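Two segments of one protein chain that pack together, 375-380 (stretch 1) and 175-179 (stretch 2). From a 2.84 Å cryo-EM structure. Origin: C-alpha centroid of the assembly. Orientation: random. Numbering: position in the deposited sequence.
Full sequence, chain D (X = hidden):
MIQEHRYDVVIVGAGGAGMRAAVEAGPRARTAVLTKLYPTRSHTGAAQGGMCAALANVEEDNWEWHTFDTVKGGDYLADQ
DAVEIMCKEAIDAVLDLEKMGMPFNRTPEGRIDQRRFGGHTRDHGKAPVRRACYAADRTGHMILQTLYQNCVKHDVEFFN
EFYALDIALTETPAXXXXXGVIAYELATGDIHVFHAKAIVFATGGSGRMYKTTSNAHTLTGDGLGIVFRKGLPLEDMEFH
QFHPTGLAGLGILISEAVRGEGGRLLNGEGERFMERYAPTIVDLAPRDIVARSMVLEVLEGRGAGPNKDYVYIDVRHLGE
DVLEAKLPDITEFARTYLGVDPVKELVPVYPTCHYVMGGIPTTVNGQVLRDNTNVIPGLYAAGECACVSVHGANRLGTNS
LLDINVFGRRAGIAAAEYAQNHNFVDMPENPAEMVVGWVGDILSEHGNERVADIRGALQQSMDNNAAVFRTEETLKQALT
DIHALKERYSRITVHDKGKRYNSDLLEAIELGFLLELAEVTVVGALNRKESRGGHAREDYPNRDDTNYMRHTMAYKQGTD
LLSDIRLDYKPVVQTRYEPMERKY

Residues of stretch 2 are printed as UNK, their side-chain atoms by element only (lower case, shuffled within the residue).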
ATOM      1  N   VAL D 375      -4.337  46.503  -4.435  1.00 22.36           N
ATOM      2  CA  VAL D 375      -3.910  45.139  -4.721  1.00 22.36           C
ATOM      3  C   VAL D 375      -4.964  44.469  -5.585  1.00 22.36           C
ATOM      4  O   VAL D 375      -6.161  44.578  -5.318  1.00 22.36           O
ATOM      5  CB  VAL D 375      -3.674  44.341  -3.424  1.00 22.36           C
ATOM      6  CG1 VAL D 375      -3.880  42.879  -3.663  1.00 22.36           C
ATOM      7  CG2 VAL D 375      -2.277  44.568  -2.909  1.00 22.36           C
ATOM      8  N   ILE D 376      -4.517  43.776  -6.627  1.00 21.21           N
ATOM      9  CA  ILE D 376      -5.411  42.987  -7.467  1.00 21.21           C
ATOM     10  C   ILE D 376      -5.781  41.718  -6.714  1.00 21.21           C
ATOM     11  O   ILE D 376      -4.893  40.937  -6.349  1.00 21.21           O
ATOM     12  CB  ILE D 376      -4.770  42.658  -8.819  1.00 21.21           C
ATOM     13  CG1 ILE D 376      -4.526  43.932  -9.609  1.00 21.21           C
ATOM     14  CG2 ILE D 376      -5.653  41.731  -9.602  1.00 21.21           C
ATOM     15  CD1 ILE D 376      -5.731  44.415 -10.334  1.00 21.21           C
ATOM     16  N   PRO D 377      -7.061  41.475  -6.440  1.00 22.51           N
ATOM     17  CA  PRO D 377      -7.450  40.261  -5.715  1.00 22.51           C
ATOM     18  C   PRO D 377      -7.231  39.019  -6.562  1.00 22.51           C
ATOM     19  O   PRO D 377      -7.758  38.905  -7.667  1.00 22.51           O
ATOM     20  CB  PRO D 377      -8.935  40.489  -5.420  1.00 22.51           C
ATOM     21  CG  PRO D 377      -9.364  41.494  -6.411  1.00 22.51           C
ATOM     22  CD  PRO D 377      -8.197  42.387  -6.617  1.00 22.51           C
ATOM     23  N   GLY D 378      -6.455  38.083  -6.032  1.00 20.47           N
ATOM     24  CA  GLY D 378      -6.221  36.824  -6.704  1.00 20.47           C
ATOM     25  C   GLY D 378      -5.197  36.923  -7.807  1.00 20.47           C
ATOM     26  O   GLY D 378      -5.425  36.433  -8.911  1.00 20.47           O
ATOM     27  N   LEU D 379      -4.069  37.563  -7.525  1.00 15.73           N
ATOM     28  CA  LEU D 379      -2.989  37.677  -8.495  1.00 15.73           C
ATOM     29  C   LEU D 379      -1.697  37.825  -7.714  1.00 15.73           C
ATOM     30  O   LEU D 379      -1.496  38.837  -7.042  1.00 15.73           O
ATOM     31  CB  LEU D 379      -3.207  38.857  -9.429  1.00 15.73           C
ATOM     32  CG  LEU D 379      -2.364  38.879 -10.699  1.00 15.73           C
ATOM     33  CD1 LEU D 379      -2.616  37.650 -11.517  1.00 15.73           C
ATOM     34  CD2 LEU D 379      -2.675  40.102 -11.503  1.00 15.73           C
ATOM     35  N   TYR D 380      -0.830  36.823  -7.802  1.00 17.01           N
ATOM     36  CA  TYR D 380       0.420  36.782  -7.065  1.00 17.01           C
ATOM     37  C   TYR D 380       1.583  36.673  -8.037  1.00 17.01           C
ATOM     38  O   TYR D 380       1.402  36.365  -9.213  1.00 17.01           O
ATOM     39  CB  TYR D 380       0.425  35.615  -6.080  1.00 17.01           C
ATOM     40  CG  TYR D 380      -0.715  35.705  -5.111  1.00 17.01           C
ATOM     41  CD1 TYR D 380      -1.951  35.199  -5.426  1.00 17.01           C
ATOM     42  CD2 TYR D 380      -0.562  36.333  -3.894  1.00 17.01           C
ATOM     43  CE1 TYR D 380      -2.996  35.302  -4.559  1.00 17.01           C
ATOM     44  CE2 TYR D 380      -1.601  36.438  -3.024  1.00 17.01           C
ATOM     45  CZ  TYR D 380      -2.816  35.923  -3.362  1.00 17.01           C
ATOM     46  OH  TYR D 380      -3.864  36.027  -2.487  1.00 17.01           O
ATOM     47  N   UNK D 175     -13.462  46.976  -8.282  1.00 39.57           N
ATOM     48  CA  UNK D 175     -12.174  46.884  -8.923  1.00 39.57           C
ATOM     49  C   UNK D 175     -12.080  45.650  -9.792  1.00 39.57           C
ATOM     50  O   UNK D 175     -13.058  44.921  -9.973  1.00 39.57           O
ATOM     51  N   UNK D 176     -10.903  45.392 -10.352  1.00 35.44           N
ATOM     52  CA  UNK D 176     -10.712  44.192 -11.166  1.00 35.44           C
ATOM     53  C   UNK D 176     -10.266  43.008 -10.320  1.00 35.44           C
ATOM     54  O   UNK D 176      -9.733  43.153  -9.221  1.00 35.44           O
ATOM     55  c   UNK D 176      -9.694  46.218 -10.331  1.00 35.44           C
ATOM     56  c   UNK D 176      -9.611  44.608 -12.149  1.00 35.44           C
ATOM     57  c   UNK D 176      -9.107  45.947 -11.670  1.00 35.44           C
ATOM     58  N   UNK D 177     -10.511  41.823 -10.857  1.00 29.95           N
ATOM     59  CA  UNK D 177     -10.184  40.574 -10.188  1.00 29.95           C
ATOM     60  C   UNK D 177      -9.745  39.586 -11.255  1.00 29.95           C
ATOM     61  O   UNK D 177     -10.299  39.563 -12.357  1.00 29.95           O
ATOM     62  c   UNK D 177     -12.501  39.613 -10.262  1.00 29.95           C
ATOM     63  c   UNK D 177     -10.964  38.911  -8.462  1.00 29.95           C
ATOM     64  c   UNK D 177     -11.379  40.050  -9.364  1.00 29.95           C
ATOM     65  N   UNK D 178      -8.718  38.804 -10.952  1.00 24.67           N
ATOM     66  CA  UNK D 178      -8.151  37.880 -11.921  1.00 24.67           C
ATOM     67  C   UNK D 178      -8.856  36.540 -11.826  1.00 24.67           C
ATOM     68  O   UNK D 178      -8.904  35.934 -10.754  1.00 24.67           O
ATOM     69  c   UNK D 178      -6.654  37.703 -11.691  1.00 24.67           C
ATOM     70  N   UNK D 179      -9.388  36.076 -12.945  1.00 23.80           N
ATOM     71  CA  UNK D 179     -10.189  34.863 -12.957  1.00 23.80           C
ATOM     72  C   UNK D 179      -9.588  33.738 -13.778  1.00 23.80           C
ATOM     73  O   UNK D 179      -9.687  32.578 -13.380  1.00 23.80           O
ATOM     74  o   UNK D 179     -11.509  35.744 -14.779  1.00 23.80           O
ATOM     75  c   UNK D 179     -11.595  35.166 -13.476  1.00 23.80           C
ATOM     76  c   UNK D 179     -12.285  36.137 -12.559  1.00 23.80           C
TER

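Position 175 carries no atoms beyond N, CA, C and O, and it touches nothing on stretch 1. Its phi of 120° with psi near 180° is a conformation in which a CB would be jammed against the carbonyl oxygen of the residue before it. The backbone by itself therefore calls for Gly-175.

Position 176 has three side-chain carbons, and they close a ring onto the backbone N. One ring carbon lies 3.9 Å from CD1 of Ile-376, while the backbone O at 176 sits 3.1 Å from CD of Pro-377. This ring is proline, so the residue is Pro-176, and the ring atom facing the isoleucine is CG. A CB on Gly-175 would also clash with CD of Pro-176, at 2.9 Å. The CA-to-CB bond of Ile-376 points sideways relative to stretch 2, but with chi1 and chi2 both m the end of the side chain comes nearer, and that end makes the contact with Pro-176.

Position 177 shows three carbons, one bonded to CA and carrying the other two: a branch at CB with no heteroatom. One branch carbon lies 3.3 Å from O of Pro-377 and 3.7 Å from its CG. Three carbons forked in this way are Val-177, with chi1 in p, and the carbon against the proline is CG2. CA of Val-177 is 5.3 Å from CA of Pro-377.

Position 178 has a single side-chain carbon, directed toward stretch 1. This CB is 3.3 Å from O of Gly-378 and 4.0 Å from CD1 of Leu-379. One carbon alone means Ala-178. Its N donates a hydrogen bond to O of Pro-377, weak at 3.4 Å though nearly straight at 170°.

Position 179 carries a carbon bearing one oxygen and one carbon, and its CA-to-CB bond points away from stretch 1. That branching identifies Thr-179. Its hydroxyl is hydrogen-bonded elsewhere in the structure, so this polar group is satisfied without help from stretch 1.

The design rule is a strand laid against a corner. Stretch 1 turns at Pro-377 and Gly-378, the latter at a positive phi that favours glycine, and the O atoms of Pro-377 and Gly-378 meet the strand. One weak backbone bond joins the two, accompanied by close packing of carbons on carbonyl oxygens and by apolar pairs: Ile-376 with Pro-176, Pro-377 with Val-177, Leu-379 with Ala-178. Just 266 Å² is buried, both sides summed, and the short side chain of Ala-178 accompanies a close approach, its CA 5.7 Å from CA of Gly-378.

Stretch 2 (175-179) GPVAT
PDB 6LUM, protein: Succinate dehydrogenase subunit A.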